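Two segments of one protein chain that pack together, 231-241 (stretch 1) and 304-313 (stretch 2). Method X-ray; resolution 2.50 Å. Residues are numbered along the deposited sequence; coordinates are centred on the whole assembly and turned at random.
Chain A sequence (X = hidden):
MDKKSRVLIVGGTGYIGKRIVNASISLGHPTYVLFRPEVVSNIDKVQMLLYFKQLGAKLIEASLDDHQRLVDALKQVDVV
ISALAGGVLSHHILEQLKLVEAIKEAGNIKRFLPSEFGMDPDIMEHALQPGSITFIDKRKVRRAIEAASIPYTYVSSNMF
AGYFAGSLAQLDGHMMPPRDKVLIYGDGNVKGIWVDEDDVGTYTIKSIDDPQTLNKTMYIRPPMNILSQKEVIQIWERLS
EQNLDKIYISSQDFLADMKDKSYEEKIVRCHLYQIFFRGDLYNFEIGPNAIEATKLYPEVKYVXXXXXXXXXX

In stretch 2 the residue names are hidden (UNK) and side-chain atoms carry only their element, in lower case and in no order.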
# COMPACT_ATOMS: atom_id res chain seq x y z
N GLU A 231 -26.57 19.13 13.33
CA GLU A 231 -27.15 18.85 14.63
C GLU A 231 -26.18 18.51 15.71
O GLU A 231 -26.60 18.60 16.86
CB GLU A 231 -28.07 17.70 14.62
CG GLU A 231 -29.27 17.87 13.73
CD GLU A 231 -30.01 16.55 13.74
OE1 GLU A 231 -29.62 15.65 12.99
OE2 GLU A 231 -30.94 16.42 14.53
N VAL A 232 -24.95 18.05 15.41
CA VAL A 232 -23.90 17.85 16.42
C VAL A 232 -23.24 19.20 16.72
O VAL A 232 -22.80 19.45 17.85
CB VAL A 232 -22.83 16.81 15.91
CG1 VAL A 232 -21.54 16.72 16.79
CG2 VAL A 232 -23.55 15.48 15.92
N ILE A 233 -23.17 20.10 15.73
CA ILE A 233 -22.70 21.45 15.94
C ILE A 233 -23.69 22.07 16.88
O ILE A 233 -23.26 22.81 17.75
CB ILE A 233 -22.68 22.28 14.69
CG1 ILE A 233 -21.80 21.63 13.63
CG2 ILE A 233 -22.16 23.66 15.06
CD1 ILE A 233 -21.42 22.38 12.33
N GLN A 234 -24.97 21.73 16.74
CA GLN A 234 -26.03 22.28 17.58
C GLN A 234 -26.09 21.85 19.03
O GLN A 234 -26.62 22.62 19.84
CB GLN A 234 -27.36 21.98 16.98
CG GLN A 234 -27.71 23.01 15.92
CD GLN A 234 -29.02 22.70 15.24
OE1 GLN A 234 -29.16 22.88 14.03
NE2 GLN A 234 -30.02 22.21 15.99
N ILE A 235 -25.57 20.66 19.34
CA ILE A 235 -25.43 20.20 20.72
C ILE A 235 -24.27 20.98 21.34
O ILE A 235 -24.29 21.24 22.54
CB ILE A 235 -25.15 18.68 20.73
CG1 ILE A 235 -26.39 17.93 20.20
CG2 ILE A 235 -24.80 18.22 22.14
CD1 ILE A 235 -26.19 16.48 19.72
N TRP A 236 -23.24 21.36 20.55
CA TRP A 236 -22.13 22.15 21.07
C TRP A 236 -22.66 23.53 21.40
O TRP A 236 -22.45 24.04 22.50
CB TRP A 236 -20.95 22.35 20.09
CG TRP A 236 -19.70 22.87 20.85
CD1 TRP A 236 -19.35 22.35 22.07
CD2 TRP A 236 -18.82 23.86 20.48
NE1 TRP A 236 -18.28 22.98 22.48
CE2 TRP A 236 -17.94 23.89 21.56
CE3 TRP A 236 -18.63 24.74 19.43
CZ2 TRP A 236 -16.86 24.77 21.63
CZ3 TRP A 236 -17.55 25.64 19.49
CH2 TRP A 236 -16.67 25.66 20.57
N GLU A 237 -23.37 24.11 20.43
CA GLU A 237 -23.97 25.41 20.57
C GLU A 237 -24.80 25.41 21.83
O GLU A 237 -24.46 26.17 22.74
CB GLU A 237 -24.83 25.73 19.37
CG GLU A 237 -23.94 26.37 18.33
CD GLU A 237 -24.48 26.53 16.92
OE1 GLU A 237 -23.65 26.81 16.08
OE2 GLU A 237 -25.68 26.37 16.65
N ARG A 238 -25.73 24.45 21.94
CA ARG A 238 -26.56 24.35 23.14
C ARG A 238 -25.76 24.20 24.43
O ARG A 238 -26.22 24.64 25.49
CB ARG A 238 -27.51 23.16 22.99
CG ARG A 238 -28.48 22.99 24.15
CD ARG A 238 -29.08 21.58 24.29
NE ARG A 238 -28.21 20.60 24.97
CZ ARG A 238 -28.02 20.54 26.32
NH1 ARG A 238 -28.60 21.41 27.18
NH2 ARG A 238 -27.27 19.56 26.82
N LEU A 239 -24.52 23.68 24.35
CA LEU A 239 -23.74 23.36 25.54
C LEU A 239 -22.78 24.43 26.01
O LEU A 239 -22.73 24.79 27.19
CB LEU A 239 -22.98 22.07 25.27
CG LEU A 239 -23.47 20.73 25.81
CD1 LEU A 239 -24.85 20.43 25.32
CD2 LEU A 239 -22.55 19.64 25.32
N SER A 240 -21.99 24.90 25.05
CA SER A 240 -21.02 25.95 25.30
C SER A 240 -21.72 27.30 25.56
O SER A 240 -21.23 28.20 26.24
CB SER A 240 -20.07 26.02 24.08
OG SER A 240 -20.71 26.28 22.84
N GLU A 241 -22.95 27.36 25.01
CA GLU A 241 -23.85 28.49 25.00
C GLU A 241 -23.25 29.54 24.10
O GLU A 241 -22.98 30.68 24.50
CB GLU A 241 -24.06 29.06 26.41
CG GLU A 241 -24.69 28.08 27.38
CD GLU A 241 -24.82 28.69 28.75
OE1 GLU A 241 -25.93 29.06 29.11
OE2 GLU A 241 -23.81 28.81 29.44
N UNK A 304 -24.94 9.46 24.47
CA UNK A 304 -25.46 10.39 23.48
C UNK A 304 -24.40 11.46 23.23
O UNK A 304 -23.45 11.61 24.03
c UNK A 304 -27.69 9.83 24.47
o UNK A 304 -26.56 11.81 25.17
c UNK A 304 -26.79 10.97 24.03
N UNK A 305 -24.49 12.20 22.11
CA UNK A 305 -23.50 13.24 21.83
C UNK A 305 -23.63 14.49 22.71
O UNK A 305 -22.81 15.39 22.70
c UNK A 305 -23.48 12.35 19.53
s UNK A 305 -22.03 11.46 20.11
c UNK A 305 -20.91 12.51 19.27
c UNK A 305 -23.62 13.59 20.37
N UNK A 306 -24.69 14.55 23.50
CA UNK A 306 -24.99 15.55 24.49
C UNK A 306 -24.13 15.15 25.66
O UNK A 306 -23.29 15.92 26.10
c UNK A 306 -26.48 15.47 24.82
o UNK A 306 -27.53 15.17 22.67
c UNK A 306 -27.40 15.89 23.67
o UNK A 306 -27.98 16.98 23.76
N UNK A 307 -24.25 13.93 26.15
CA UNK A 307 -23.44 13.50 27.26
C UNK A 307 -21.95 13.33 26.94
O UNK A 307 -21.10 13.54 27.80
c UNK A 307 -24.10 12.24 27.76
o UNK A 307 -25.46 12.56 28.05
N UNK A 308 -21.61 12.98 25.69
CA UNK A 308 -20.23 12.93 25.23
C UNK A 308 -19.67 14.35 25.07
O UNK A 308 -18.56 14.62 25.54
c UNK A 308 -18.19 10.62 23.88
c UNK A 308 -20.13 12.21 23.89
o UNK A 308 -14.79 10.71 22.57
c UNK A 308 -17.87 12.73 22.77
c UNK A 308 -16.08 11.12 22.86
c UNK A 308 -18.70 11.85 23.50
c UNK A 308 -16.56 12.36 22.45
c UNK A 308 -16.89 10.26 23.57
N UNK A 309 -20.39 15.29 24.43
CA UNK A 309 -19.92 16.67 24.34
C UNK A 309 -19.96 17.42 25.69
O UNK A 309 -19.14 18.31 25.91
c UNK A 309 -19.05 17.82 21.39
c UNK A 309 -20.74 17.37 23.22
c UNK A 309 -21.34 17.37 20.78
c UNK A 309 -20.28 17.01 21.78
N UNK A 310 -20.79 16.97 26.64
CA UNK A 310 -20.94 17.50 28.00
C UNK A 310 -19.68 17.28 28.84
O UNK A 310 -19.72 17.25 30.08
c UNK A 310 -22.84 17.22 29.97
c UNK A 310 -24.21 16.55 30.26
o UNK A 310 -24.26 15.41 30.75
c UNK A 310 -22.18 16.82 28.64
o UNK A 310 -25.24 17.18 30.01
N UNK A 311 -18.54 17.12 28.17
CA UNK A 311 -17.25 16.99 28.82
C UNK A 311 -16.18 17.57 27.93
O UNK A 311 -15.04 17.69 28.33
n UNK A 311 -17.76 11.32 28.88
c UNK A 311 -16.84 15.53 29.08
n UNK A 311 -17.44 10.27 26.89
n UNK A 311 -16.25 12.19 27.33
c UNK A 311 -16.63 14.63 27.86
c UNK A 311 -17.15 11.27 27.70
c UNK A 311 -15.93 13.30 28.23
N UNK A 312 -16.50 17.87 26.68
CA UNK A 312 -15.53 18.52 25.83
C UNK A 312 -15.49 20.00 26.18
O UNK A 312 -14.59 20.73 25.77
c UNK A 312 -14.35 15.37 22.57
o UNK A 312 -12.27 15.20 21.35
c UNK A 312 -15.25 16.14 23.32
c UNK A 312 -15.94 18.31 24.40
c UNK A 312 -13.15 15.94 22.14
c UNK A 312 -13.75 18.03 23.22
c UNK A 312 -14.94 17.46 23.64
c UNK A 312 -12.85 17.27 22.46
N UNK A 313 -16.52 20.44 26.94
CA UNK A 313 -16.56 21.77 27.48
C UNK A 313 -16.40 21.63 29.00
O UNK A 313 -15.33 21.98 29.47
OXT UNK A 313 -17.26 21.11 29.71
c UNK A 313 -17.96 22.31 25.48
c UNK A 313 -19.20 22.00 27.59
c UNK A 313 -17.90 22.51 27.01

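Position 304 has three side-chain atoms, a carbon carrying one oxygen and one carbon, and lies beyond the reach of stretch 1. This beta-branched hydroxyl residue is threonine, T304. Its side chain caps the following helix: the backbone N of position 307 donates to T304 OG1 over 3.3 Å.

At 305 an unbranched chain of two carbons, a sulfur and a terminal carbon identifies methionine, M305. Its CB lies 3.9 Å from I235 CD1, and its carbonyl O is 3.5 Å from I235 CG2, so the isoleucine packs against backbone as well as side chain.

Position 306 carries two carbons, the second bearing two oxygens: a short carboxylate, hence aspartate, D306. One oxygen, OD1, rests 3.5 Å from I235 CD1, while OD2 forms a long salt bridge with R238 NE at 3.8 Å.

Position 307 has one carbon and one oxygen and points away from stretch 1. It is serine, S307, whose OG donates to T304 OG1 at 3.2 Å, supplementing the backbone cap.

A carbon followed by a six-carbon ring bearing an oxygen marks 308 as tyrosine, Y308. It makes no contact with stretch 1, and its hydroxyl is hydrogen-bonded elsewhere in the structure.

Position 309 has four carbons forked at the second, which makes it leucine, L309; its CB lies 3.6 Å from L239 CD2, and its CD1 reaches I235 CG2 at 3.8 Å and V232 CG1 at 4.0 Å.

Position 310 bears three carbons, the third with two oxygens, and is glutamate, E310. Here the helix leaves its regular geometry. E310 OE1 is 4.5 Å from R238 NH2, too far for a salt bridge.

At 311, three carbons, a nitrogen and a carbon with two more nitrogens define arginine, R311, directed away from stretch 1. Position 312 is a second oxygen-bearing six-carbon ring, tyrosine Y312; its CA-to-CB bond points toward stretch 1, but the ring leads away.

Finally, 313 has three carbons, one carrying the other two, and a terminal carboxylate: valine, V313. Its CG1 meets the edge of the W236 ring, 3.1 Å from NE1, and its CG2 approaches L239 CB at 4.4 Å.

The two helices cross at -51°, with axes 9.7 Å apart at closest approach. L309 packs among V232, I235 and L239, while V313 extends the apolar contact to W236 beyond the helix end. No hydrogen bond spans the stretches; apolar packing dominates, supplemented by the long R238–D306 salt bridge at its margin.

Stretch 2, residues 304-313: TMDSYLERYV
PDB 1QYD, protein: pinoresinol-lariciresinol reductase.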